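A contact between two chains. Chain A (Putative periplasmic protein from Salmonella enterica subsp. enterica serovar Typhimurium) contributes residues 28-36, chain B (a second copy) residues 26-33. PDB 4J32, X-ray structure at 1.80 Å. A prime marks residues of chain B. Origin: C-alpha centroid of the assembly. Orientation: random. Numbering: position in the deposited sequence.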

ATOM      1  N   LYS A  28      -2.880  10.651  -2.934  1.00 28.80           N
ATOM      2  CA  LYS A  28      -3.054  11.822  -3.801  1.00 30.88           C
ATOM      3  C   LYS A  28      -1.947  11.935  -4.865  1.00 30.71           C
ATOM      4  O   LYS A  28      -2.208  12.253  -6.045  1.00 31.07           O
ATOM      5  CB  LYS A  28      -3.162  13.103  -2.959  1.00 32.68           C
ATOM      6  CG  LYS A  28      -3.671  14.297  -3.774  1.00 35.35           C
ATOM      7  CD  LYS A  28      -3.606  15.641  -3.066  1.00 38.00           C
ATOM      8  CE  LYS A  28      -4.155  16.731  -4.008  1.00 41.77           C
ATOM      9  NZ  LYS A  28      -3.867  18.131  -3.582  1.00 46.52           N
ATOM     10  N   ASP A  29      -0.718  11.651  -4.450  1.00 28.99           N
ATOM     11  CA  ASP A  29       0.468  11.902  -5.280  1.00 29.10           C
ATOM     12  C   ASP A  29       0.395  11.118  -6.580  1.00 28.15           C
ATOM     13  O   ASP A  29       0.141   9.911  -6.562  1.00 25.84           O
ATOM     14  CB  ASP A  29       1.737  11.536  -4.502  1.00 28.48           C
ATOM     15  CG  ASP A  29       2.988  11.656  -5.341  1.00 29.67           C
ATOM     16  OD1 ASP A  29       3.430  12.784  -5.613  1.00 31.56           O
ATOM     17  OD2 ASP A  29       3.529  10.607  -5.740  1.00 29.18           O
ATOM     18  N   ASP A  30       0.611  11.802  -7.705  1.00 29.31           N
ATOM     19  CA  ASP A  30       0.480  11.156  -9.015  1.00 29.88           C
ATOM     20  C   ASP A  30       1.435   9.981  -9.251  1.00 28.21           C
ATOM     21  O   ASP A  30       1.021   8.956  -9.786  1.00 26.48           O
ATOM     22  CB  ASP A  30       0.583  12.158 -10.160  1.00 32.59           C
ATOM     23  CG  ASP A  30      -0.719  12.907 -10.391  1.00 37.63           C
ATOM     24  OD1 ASP A  30      -1.795  12.400  -9.982  1.00 41.59           O
ATOM     25  OD2 ASP A  30      -0.670  14.000 -10.986  1.00 43.84           O
ATOM     26  N   VAL A  31       2.694  10.138  -8.842  1.00 27.92           N
ATOM     27  CA  VAL A  31       3.697   9.086  -9.000  1.00 26.91           C
ATOM     28  C   VAL A  31       3.284   7.825  -8.217  1.00 24.50           C
ATOM     29  O   VAL A  31       3.364   6.705  -8.748  1.00 24.72           O
ATOM     30  CB  VAL A  31       5.117   9.593  -8.599  1.00 28.00           C
ATOM     31  CG1 VAL A  31       6.126   8.448  -8.567  1.00 28.38           C
ATOM     32  CG2 VAL A  31       5.585  10.700  -9.550  1.00 31.03           C
ATOM     33  N   VAL A  32       2.849   8.001  -6.963  1.00 22.44           N
ATOM     34  CA  VAL A  32       2.309   6.870  -6.168  1.00 21.39           C
ATOM     35  C   VAL A  32       1.034   6.263  -6.785  1.00 20.62           C
ATOM     36  O   VAL A  32       0.923   5.026  -6.913  1.00 18.96           O
ATOM     37  CB  VAL A  32       2.080   7.280  -4.692  1.00 20.57           C
ATOM     38  CG1 VAL A  32       1.331   6.168  -3.916  1.00 19.21           C
ATOM     39  CG2 VAL A  32       3.426   7.660  -4.031  1.00 22.56           C
ATOM     40  N   LYS A  33       0.061   7.112  -7.144  1.00 21.67           N
ATOM     41  CA  LYS A  33      -1.197   6.599  -7.745  1.00 21.90           C
ATOM     42  C   LYS A  33      -0.886   5.808  -9.014  1.00 20.93           C
ATOM     43  O   LYS A  33      -1.423   4.727  -9.204  1.00 20.99           O
ATOM     44  CB  LYS A  33      -2.159   7.743  -8.138  1.00 23.67           C
ATOM     45  CG  LYS A  33      -2.823   8.428  -6.964  1.00 25.74           C
ATOM     46  CD  LYS A  33      -3.728   9.625  -7.409  1.00 26.93           C
ATOM     47  CE  LYS A  33      -5.165   9.198  -7.630  1.00 28.81           C
ATOM     48  NZ  LYS A  33      -5.753   8.570  -6.407  1.00 27.43           N
ATOM     49  N   ASN A  34      -0.021   6.348  -9.871  1.00 20.70           N
ATOM     50  CA  ASN A  34       0.304   5.667 -11.131  1.00 21.60           C
ATOM     51  C   ASN A  34       1.022   4.342 -10.899  1.00 20.12           C
ATOM     52  O   ASN A  34       0.827   3.382 -11.640  1.00 20.24           O
ATOM     53  CB  ASN A  34       1.133   6.561 -12.054  1.00 23.62           C
ATOM     54  CG  ASN A  34       0.291   7.637 -12.721  1.00 28.09           C
ATOM     55  OD1 ASN A  34      -0.893   7.415 -13.026  1.00 31.90           O
ATOM     56  ND2 ASN A  34       0.896   8.789 -12.966  1.00 29.81           N
ATOM     57  N   ASP A  35       1.842   4.299  -9.862  1.00 19.67           N
ATOM     58  CA  ASP A  35       2.575   3.091  -9.494  1.00 18.67           C
ATOM     59  C   ASP A  35       1.620   1.989  -9.018  1.00 17.75           C
ATOM     60  O   ASP A  35       1.713   0.827  -9.450  1.00 17.16           O
ATOM     61  CB  ASP A  35       3.577   3.429  -8.380  1.00 19.03           C
ATOM     62  CG  ASP A  35       4.457   2.239  -8.017  1.00 19.41           C
ATOM     63  OD1 ASP A  35       5.631   2.226  -8.458  1.00 20.89           O
ATOM     64  OD2 ASP A  35       3.948   1.331  -7.317  1.00 19.95           O
ATOM     65  N   ALA A  36       0.691   2.356  -8.138  1.00 16.96           N
ATOM     66  CA  ALA A  36      -0.324   1.431  -7.665  1.00 17.00           C
ATOM     67  C   ALA A  36      -1.233   0.954  -8.815  1.00 17.40           C
ATOM     68  O   ALA A  36      -1.565  -0.225  -8.872  1.00 16.76           O
ATOM     69  CB  ALA A  36      -1.135   2.049  -6.504  1.00 16.97           C
TER
ATOM     70  N   VAL B  26       8.992   2.292   0.308  1.00 19.80           N
ATOM     71  CA  VAL B  26       9.130   2.306  -1.153  1.00 21.75           C
ATOM     72  C   VAL B  26       8.674   3.595  -1.845  1.00 22.98           C
ATOM     73  O   VAL B  26       9.161   3.918  -2.920  1.00 24.76           O
ATOM     74  CB  VAL B  26       8.482   1.069  -1.852  1.00 21.16           C
ATOM     75  CG1 VAL B  26       9.104  -0.269  -1.315  1.00 21.96           C
ATOM     76  CG2 VAL B  26       6.966   1.062  -1.693  1.00 19.14           C
ATOM     77  N   TYR B  27       7.750   4.314  -1.230  1.00 23.31           N
ATOM     78  CA  TYR B  27       7.162   5.493  -1.868  1.00 25.21           C
ATOM     79  C   TYR B  27       7.980   6.738  -1.534  1.00 27.36           C
ATOM     80  O   TYR B  27       8.484   6.850  -0.419  1.00 29.29           O
ATOM     81  CB  TYR B  27       5.735   5.674  -1.358  1.00 24.23           C
ATOM     82  CG  TYR B  27       4.728   4.629  -1.824  1.00 23.32           C
ATOM     83  CD1 TYR B  27       4.730   4.130  -3.144  1.00 21.42           C
ATOM     84  CD2 TYR B  27       3.750   4.183  -0.948  1.00 21.00           C
ATOM     85  CE1 TYR B  27       3.762   3.194  -3.556  1.00 21.22           C
ATOM     86  CE2 TYR B  27       2.774   3.274  -1.343  1.00 22.31           C
ATOM     87  CZ  TYR B  27       2.790   2.767  -2.638  1.00 21.97           C
ATOM     88  OH  TYR B  27       1.790   1.873  -2.960  1.00 20.53           O
ATOM     89  N   LYS B  28       8.096   7.658  -2.484  1.00 28.80           N
ATOM     90  CA  LYS B  28       8.941   8.844  -2.315  1.00 30.88           C
ATOM     91  C   LYS B  28       8.197  10.003  -1.627  1.00 30.71           C
ATOM     92  O   LYS B  28       8.748  10.700  -0.747  1.00 31.07           O
ATOM     93  CB  LYS B  28       9.538   9.276  -3.663  1.00 32.68           C
ATOM     94  CG  LYS B  28      10.677  10.290  -3.502  1.00 35.35           C
ATOM     95  CD  LYS B  28      11.173  10.919  -4.794  1.00 38.00           C
ATOM     96  CE  LYS B  28      12.313  11.903  -4.465  1.00 41.77           C
ATOM     97  NZ  LYS B  28      12.686  12.824  -5.579  1.00 46.52           N
ATOM     98  N   ASP B  29       6.941  10.190  -2.013  1.00 28.99           N
ATOM     99  CA  ASP B  29       6.161  11.368  -1.606  1.00 29.10           C
ATOM    100  C   ASP B  29       6.030  11.433  -0.093  1.00 28.15           C
ATOM    101  O   ASP B  29       5.658  10.441   0.539  1.00 25.84           O
ATOM    102  CB  ASP B  29       4.778  11.331  -2.265  1.00 28.48           C
ATOM    103  CG  ASP B  29       3.880  12.452  -1.793  1.00 29.67           C
ATOM    104  OD1 ASP B  29       4.089  13.607  -2.196  1.00 31.56           O
ATOM    105  OD2 ASP B  29       2.961  12.171  -1.000  1.00 29.18           O
ATOM    106  N   ASP B  30       6.339  12.594   0.486  1.00 29.31           N
ATOM    107  CA  ASP B  30       6.326  12.734   1.946  1.00 29.88           C
ATOM    108  C   ASP B  30       4.965  12.483   2.603  1.00 28.21           C
ATOM    109  O   ASP B  30       4.900  11.824   3.636  1.00 26.48           O
ATOM    110  CB  ASP B  30       6.891  14.077   2.397  1.00 32.59           C
ATOM    111  CG  ASP B  30       8.411  14.092   2.402  1.00 37.63           C
ATOM    112  OD1 ASP B  30       9.031  12.999   2.466  1.00 41.59           O
ATOM    113  OD2 ASP B  30       8.988  15.194   2.347  1.00 43.84           O
ATOM    114  N   VAL B  31       3.899  13.002   1.994  1.00 27.92           N
ATOM    115  CA  VAL B  31       2.544  12.823   2.516  1.00 26.91           C
ATOM    116  C   VAL B  31       2.173  11.328   2.549  1.00 24.50           C
ATOM    117  O   VAL B  31       1.635  10.839   3.557  1.00 24.72           O
ATOM    118  CB  VAL B  31       1.512  13.672   1.714  1.00 28.00           C
ATOM    119  CG1 VAL B  31       0.080  13.333   2.122  1.00 28.38           C
ATOM    120  CG2 VAL B  31       1.785  15.169   1.895  1.00 31.03           C
ATOM    121  N   VAL B  32       2.452  10.606   1.457  1.00 22.44           N
ATOM    122  CA  VAL B  32       2.251   9.135   1.431  1.00 21.39           C
ATOM    123  C   VAL B  32       3.143   8.395   2.448  1.00 20.62           C
ATOM    124  O   VAL B  32       2.653   7.525   3.198  1.00 18.96           O
ATOM    125  CB  VAL B  32       2.436   8.568   0.002  1.00 20.57           C
ATOM    126  CG1 VAL B  32       2.427   7.020   0.014  1.00 19.21           C
ATOM    127  CG2 VAL B  32       1.366   9.159  -0.947  1.00 22.56           C
ATOM    128  N   LYS B  33       4.446   8.706   2.463  1.00 21.67           N
ATOM    129  CA  LYS B  33       5.365   8.032   3.416  1.00 21.90           C
ATOM    130  C   LYS B  33       4.895   8.264   4.850  1.00 20.93           C
ATOM    131  O   LYS B  33       4.857   7.330   5.636  1.00 20.99           O
ATOM    132  CB  LYS B  33       6.809   8.576   3.309  1.00 23.67           C
ATOM    133  CG  LYS B  33       7.545   8.145   2.060  1.00 25.74           C
ATOM    134  CD  LYS B  33       8.972   8.780   1.963  1.00 26.93           C
ATOM    135  CE  LYS B  33      10.033   7.888   2.574  1.00 28.81           C
ATOM    136  NZ  LYS B  33      10.056   6.535   1.937  1.00 27.43           N
TER
HETATM  137  O   HOH W   1       0.301  12.443  -1.580  1.00 25.81           O
HETATM  138  O   HOH W   2       6.035   9.797  -5.002  1.00 25.81           O

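Two copies of the same helix start meet in a small, mostly apolar contact that has no direct hydrogen bond across it and is bridged by two waters. The stretches bury 320 Å² in all, and Val32 gives the largest share. The CA-to-CB bond of Val32 points toward chain B, and chi1 near 172° (t) sets Val32 CG1 over one face of the Tyr27′ ring, 3.9 Å from the centroid and 11° off the normal, a CH-pi contact. Val32 CG2 lies 4.0 Å from Val32′ CG2, so the two branches reach different partners. Tyr27′ starts sideways, but its ring end comes nearer and offers Val32 a flat face; its OH is hydrogen-bonded elsewhere in the structure, as is Asp35 OD2, at the ring edge 4.2 Å from Tyr27′ CE1.

Beside the valines, Asp29 CB lies 3.6 Å from Asp29′ CG. Asp29 OD1 and Asp29′ OD1, like charges, are also 3.6 Å apart, an approach that by itself is unfavourable. Each OD2 is occupied twice. Asp29 OD2 caps its own helix, accepting from Val32 N at 3.0 Å, and takes a 2.7 Å bond from the water 2 oxygen, which weakly accepts from Asp29′ N at 3.1 Å. Asp29′ OD2 likewise accepts from Val32′ N (3.0 Å) and the water 1 oxygen (2.7 Å), which weakly accepts from Asp29 N (3.1 Å). One carboxylate oxygen thus serves as both helix cap and water acceptor.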